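Local atomic coordinates of thrombomodulin (Homo sapiens, PDB entry 1DX5), a protein that serves on endothelial cells as a receptor and cofactor for thrombin, directing it to activate protein C and so starting an anticoagulant pathway. Residues E[24-29]-E[38-43]; E[63-68]-E[75-80]. All blocks are in the same frame, centred on the assembly; numbering follows the deposited sequence.

How the contacts relate
The chain covers the fourth to sixth EGF-like domains of thrombomodulin, and the two contacts illustrate one principle: a small domain with little hydrophobic interior is pinned by a disulfide near its C-terminal end. Contact 1 (24-29 with 38-43) belongs to EGF-like domain 4, contact 2 (63-68 with 75-80) to domain 5, and the first closes along the chain before the second opens. Their centres are 20 Å apart, on opposite sides of the chain's centre, and their nearest atoms stay about 7 Å from each other without touching. Contact 2 alone reaches the calcium ion, through Asp79 and Ile80, which share the ion with residues of the calcium-binding sixth domain.

Contact 1. Residues E[24-29]-E[38-43]; sequences YLCVCA and EPHRCQ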
# COMPACT_ATOMS: atom_id res chain seq x y z
N TYR E 24 -8.77 3.37 -44.34
CA TYR E 24 -8.30 4.46 -43.51
C TYR E 24 -7.53 3.90 -42.32
O TYR E 24 -7.38 2.69 -42.15
CB TYR E 24 -9.49 5.26 -42.97
CG TYR E 24 -10.39 4.46 -42.07
CD1 TYR E 24 -10.19 4.44 -40.68
CD2 TYR E 24 -11.42 3.67 -42.60
CE1 TYR E 24 -10.99 3.67 -39.85
CE2 TYR E 24 -12.23 2.89 -41.76
CZ TYR E 24 -12.00 2.89 -40.39
OH TYR E 24 -12.79 2.13 -39.57
N LEU E 25 -7.12 4.80 -41.44
CA LEU E 25 -6.39 4.39 -40.28
C LEU E 25 -6.68 5.38 -39.16
O LEU E 25 -6.62 6.60 -39.35
CB LEU E 25 -4.91 4.34 -40.64
CG LEU E 25 -3.90 3.54 -39.82
CD1 LEU E 25 -3.62 4.30 -38.58
CD2 LEU E 25 -4.40 2.13 -39.52
N CYS E 26 -7.05 4.83 -38.02
CA CYS E 26 -7.31 5.63 -36.84
C CYS E 26 -5.94 5.95 -36.23
O CYS E 26 -5.14 5.04 -35.99
CB CYS E 26 -8.12 4.83 -35.82
SG CYS E 26 -9.87 4.63 -36.23
N VAL E 27 -5.70 7.24 -35.98
CA VAL E 27 -4.45 7.69 -35.40
C VAL E 27 -4.68 8.50 -34.13
O VAL E 27 -5.83 8.84 -33.77
CB VAL E 27 -3.57 8.51 -36.43
CG1 VAL E 27 -3.06 7.58 -37.57
CG2 VAL E 27 -4.40 9.64 -37.04
N CYS E 28 -3.58 8.80 -33.45
CA CYS E 28 -3.64 9.53 -32.20
C CYS E 28 -2.78 10.77 -32.20
O CYS E 28 -2.10 11.07 -33.18
CB CYS E 28 -3.23 8.59 -31.07
SG CYS E 28 -4.17 7.03 -31.10
N ALA E 29 -2.87 11.52 -31.11
CA ALA E 29 -2.07 12.74 -30.93
C ALA E 29 -0.64 12.33 -30.66
O ALA E 29 -0.37 11.17 -30.31
CB ALA E 29 -2.60 13.54 -29.75
N GLU E 38 -7.13 -2.63 -29.56
CA GLU E 38 -8.24 -1.66 -29.72
C GLU E 38 -7.74 -0.55 -30.64
O GLU E 38 -7.60 0.60 -30.22
CB GLU E 38 -8.61 -1.06 -28.36
CG GLU E 38 -9.48 -1.93 -27.49
CD GLU E 38 -11.03 -1.86 -27.92
OE1 GLU E 38 -11.44 -2.63 -28.84
OE2 GLU E 38 -11.76 -1.04 -27.31
N PRO E 39 -7.50 -0.88 -31.93
CA PRO E 39 -7.00 0.05 -32.97
C PRO E 39 -7.71 1.38 -33.16
O PRO E 39 -7.11 2.34 -33.65
CB PRO E 39 -6.99 -0.80 -34.24
CG PRO E 39 -8.01 -1.85 -33.95
CD PRO E 39 -7.79 -2.19 -32.52
N HIS E 40 -8.96 1.45 -32.73
CA HIS E 40 -9.74 2.68 -32.83
C HIS E 40 -9.52 3.55 -31.59
O HIS E 40 -10.01 4.68 -31.51
CB HIS E 40 -11.24 2.37 -32.99
CG HIS E 40 -11.64 2.01 -34.39
ND1 HIS E 40 -11.26 0.84 -35.00
CD2 HIS E 40 -12.41 2.67 -35.29
CE1 HIS E 40 -11.78 0.79 -36.22
NE2 HIS E 40 -12.48 1.89 -36.42
N ARG E 41 -8.76 3.02 -30.64
CA ARG E 41 -8.47 3.75 -29.41
C ARG E 41 -6.99 4.12 -29.25
O ARG E 41 -6.12 3.57 -29.93
CB ARG E 41 -9.01 2.99 -28.19
CG ARG E 41 -10.54 3.05 -28.08
CD ARG E 41 -11.07 2.29 -26.87
NE ARG E 41 -10.53 2.80 -25.61
CZ ARG E 41 -9.92 2.06 -24.69
NH1 ARG E 41 -9.78 0.75 -24.87
NH2 ARG E 41 -9.43 2.63 -23.60
N CYS E 42 -6.74 5.06 -28.34
CA CYS E 42 -5.42 5.58 -28.06
C CYS E 42 -4.93 5.40 -26.62
O CYS E 42 -5.72 5.46 -25.67
CB CYS E 42 -5.40 7.07 -28.36
SG CYS E 42 -5.87 7.47 -30.06
N GLN E 43 -3.62 5.23 -26.48
CA GLN E 43 -2.99 5.10 -25.18
C GLN E 43 -1.63 5.76 -25.27
O GLN E 43 -0.94 5.67 -26.28
CB GLN E 43 -2.86 3.63 -24.72
CG GLN E 43 -1.97 2.78 -25.62
CD GLN E 43 -1.89 1.26 -25.15
OE1 GLN E 43 -2.58 0.96 -24.16
NE2 GLN E 43 -1.13 0.40 -25.82
O HOH W 1 -5.13 2.18 -35.78
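The imidazole of His40 lies over the sulfur of Cys26, which sits 3.7 Å from the ring centroid and 27° off the ring normal. The sulfur is offset toward the rim, and its closest ring atom is CD2, 3.3 Å from Cys26 SG. At the edge of the same ring, near its plane, the phenol of Tyr24 arrives nearly at right angles to the His40 side chain; its OH and His40 NE2 form a hydrogen bond of 3.2 Å in which either group could be the donor. Tyr24 CG stands between the backbone N and the carbonyl carbon (chi1 63°), and the ring carries its hydroxyl out to the histidine. The imidazole is thus held at two places, face and edge. Beside it, Cys26 CB rests 3.5 Å from Pro39 O, and a water joins the backbones by donating to both Cys26 O and Pro39 O.

Further along, the union is covalent: Cys28 SG and Cys42 SG are bonded at 2.0 Å with a CB-S-S-CB torsion of -89°. This is the third of the three disulfides of an EGF-like domain, tying the end of the domain to the chain just before its final hairpin. The type I turn from Glu38 to Arg41, closed by Arg41 N to Glu38 O at 2.7 Å, presents His40 to the cysteine. Cys26 is itself disulfide-linked to Cys12, while strand 24-27 pairs antiparallel with strand 15-18, and strand 42-44 pairs antiparallel with strand 32-35, with backbone bonds from Arg41 to Ile35 and from Gln43 to Ala33.

Contact 2. Residues E[63-68]-E[75-80]; sequences CECPEG and FICTDI. With CA (calcium ion), chain N.
Cys65 SG and Cys77 SG are joined in a disulfide of 2.0 Å with a torsion of -91° about the S-S bond, and the contact is tightest around it. Both sulfurs lie beside their own backbone N, anti to the carbonyl carbon, and in this way turn into the gap between the two segments. Cys77 SG also comes within 3.4 Å of Glu64 O, and Pro66 CD lies alongside it at 4.3 Å. Met44 of strand 42-44 packs against both Pro66 and Cys77.

The segments run in nearly the same direction, 14° apart, but do not pair directly: strand 50-55 lies between strands 63-64 and 76-79 in the sheet, antiparallel to both. In this fifth EGF-like domain the disulfides link neighbouring cysteines, Cys46 to Cys51, Cys55 to Cys63 and Cys65 to Cys77, instead of following the 1-3, 2-4, 5-6 pattern of classical EGF modules.

Toward Ile80 the segments meet again through the backbone. Ile80 N donates to Gly68 O at 2.9 Å and 166°, while CB and CG1 of Ile80 also lie against that oxygen. Next to this bond Asp79 CG is anti to the backbone N; the carboxylate grips calcium with OD1 at 2.4 Å and, more loosely, OD2 at 2.9 Å, and Asp79 OD1 also accepts a hydrogen bond from Gly98 N. Ile80 O and a water bind the ion too, and Glu82, Asn95, Leu96 and Thr99 complete the site.

The other end is looser. Phe75, an exposed residue, meets Cys63 through a single near approach, CD1 to SG at 3.6 Å, the sulfur standing oblique to the ring. Cys63 itself is buried and bonded to Cys55.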
# COMPACT_ATOMS: atom_id res chain seq x y z
N CYS E 63 -4.93 9.91 -13.36
CA CYS E 63 -3.91 9.81 -14.39
C CYS E 63 -3.46 8.40 -14.75
O CYS E 63 -3.48 7.49 -13.93
CB CYS E 63 -2.70 10.64 -13.97
SG CYS E 63 -3.11 12.37 -13.56
N GLU E 64 -2.99 8.27 -16.00
CA GLU E 64 -2.49 7.00 -16.54
C GLU E 64 -1.04 7.16 -16.99
O GLU E 64 -0.61 8.24 -17.38
CB GLU E 64 -3.31 6.58 -17.78
CG GLU E 64 -4.82 6.57 -17.62
CD GLU E 64 -5.35 5.45 -16.60
OE1 GLU E 64 -4.76 4.35 -16.54
OE2 GLU E 64 -6.36 5.72 -15.91
N CYS E 65 -0.29 6.07 -16.92
CA CYS E 65 1.10 6.05 -17.35
C CYS E 65 1.29 4.78 -18.13
O CYS E 65 0.61 3.79 -17.85
CB CYS E 65 2.06 5.99 -16.15
SG CYS E 65 2.26 7.54 -15.25
N PRO E 66 2.21 4.78 -19.12
CA PRO E 66 2.42 3.54 -19.88
C PRO E 66 3.12 2.50 -19.01
O PRO E 66 3.55 2.81 -17.90
CB PRO E 66 3.31 4.00 -21.04
CG PRO E 66 3.97 5.22 -20.54
CD PRO E 66 2.93 5.91 -19.72
N GLU E 67 3.15 1.25 -19.47
CA GLU E 67 3.81 0.19 -18.72
C GLU E 67 5.28 0.57 -18.55
O GLU E 67 5.88 1.15 -19.47
CB GLU E 67 3.71 -1.13 -19.49
CG GLU E 67 2.30 -1.64 -19.70
N GLY E 68 5.85 0.27 -17.38
CA GLY E 68 7.25 0.59 -17.12
C GLY E 68 7.47 1.99 -16.57
O GLY E 68 8.60 2.39 -16.31
N PHE E 75 2.36 15.33 -11.71
CA PHE E 75 1.58 14.46 -12.58
C PHE E 75 2.39 14.06 -13.82
O PHE E 75 1.94 14.18 -14.97
CB PHE E 75 0.24 15.11 -12.97
CG PHE E 75 -0.63 15.45 -11.79
CD1 PHE E 75 -1.36 14.47 -11.15
CD2 PHE E 75 -0.69 16.75 -11.31
CE1 PHE E 75 -2.16 14.78 -10.06
CE2 PHE E 75 -1.49 17.08 -10.22
CZ PHE E 75 -2.22 16.09 -9.59
N ILE E 76 3.59 13.57 -13.55
CA ILE E 76 4.49 13.15 -14.61
C ILE E 76 4.80 11.67 -14.47
O ILE E 76 4.95 11.18 -13.37
CB ILE E 76 5.82 13.93 -14.56
CG1 ILE E 76 5.54 15.43 -14.69
CG2 ILE E 76 6.72 13.53 -15.71
CD1 ILE E 76 6.73 16.29 -14.44
N CYS E 77 4.87 10.98 -15.60
CA CYS E 77 5.19 9.56 -15.60
C CYS E 77 6.69 9.44 -15.74
O CYS E 77 7.27 9.93 -16.72
CB CYS E 77 4.50 8.89 -16.78
SG CYS E 77 2.69 8.90 -16.70
N THR E 78 7.33 8.79 -14.78
CA THR E 78 8.77 8.63 -14.81
C THR E 78 9.13 7.14 -14.97
O THR E 78 8.41 6.25 -14.51
CB THR E 78 9.43 9.25 -13.55
OG1 THR E 78 10.86 9.17 -13.65
CG2 THR E 78 9.00 8.52 -12.31
N ASP E 79 10.23 6.87 -15.66
CA ASP E 79 10.67 5.50 -15.91
C ASP E 79 11.09 4.73 -14.66
O ASP E 79 11.75 5.27 -13.77
CB ASP E 79 11.82 5.51 -16.92
CG ASP E 79 12.40 4.04 -17.22
OD1 ASP E 79 11.63 3.15 -17.66
OD2 ASP E 79 13.60 3.83 -17.00
N ILE E 80 10.64 3.48 -14.59
CA ILE E 80 11.02 2.59 -13.50
C ILE E 80 12.35 1.95 -13.93
O ILE E 80 12.45 1.37 -15.01
CB ILE E 80 9.98 1.48 -13.28
CG1 ILE E 80 8.64 2.09 -12.87
CG2 ILE E 80 10.45 0.52 -12.17
CD1 ILE E 80 7.50 1.07 -12.77
CA CA N . 12.83 1.09 -17.34
O HOH W 2 10.46 0.57 -17.45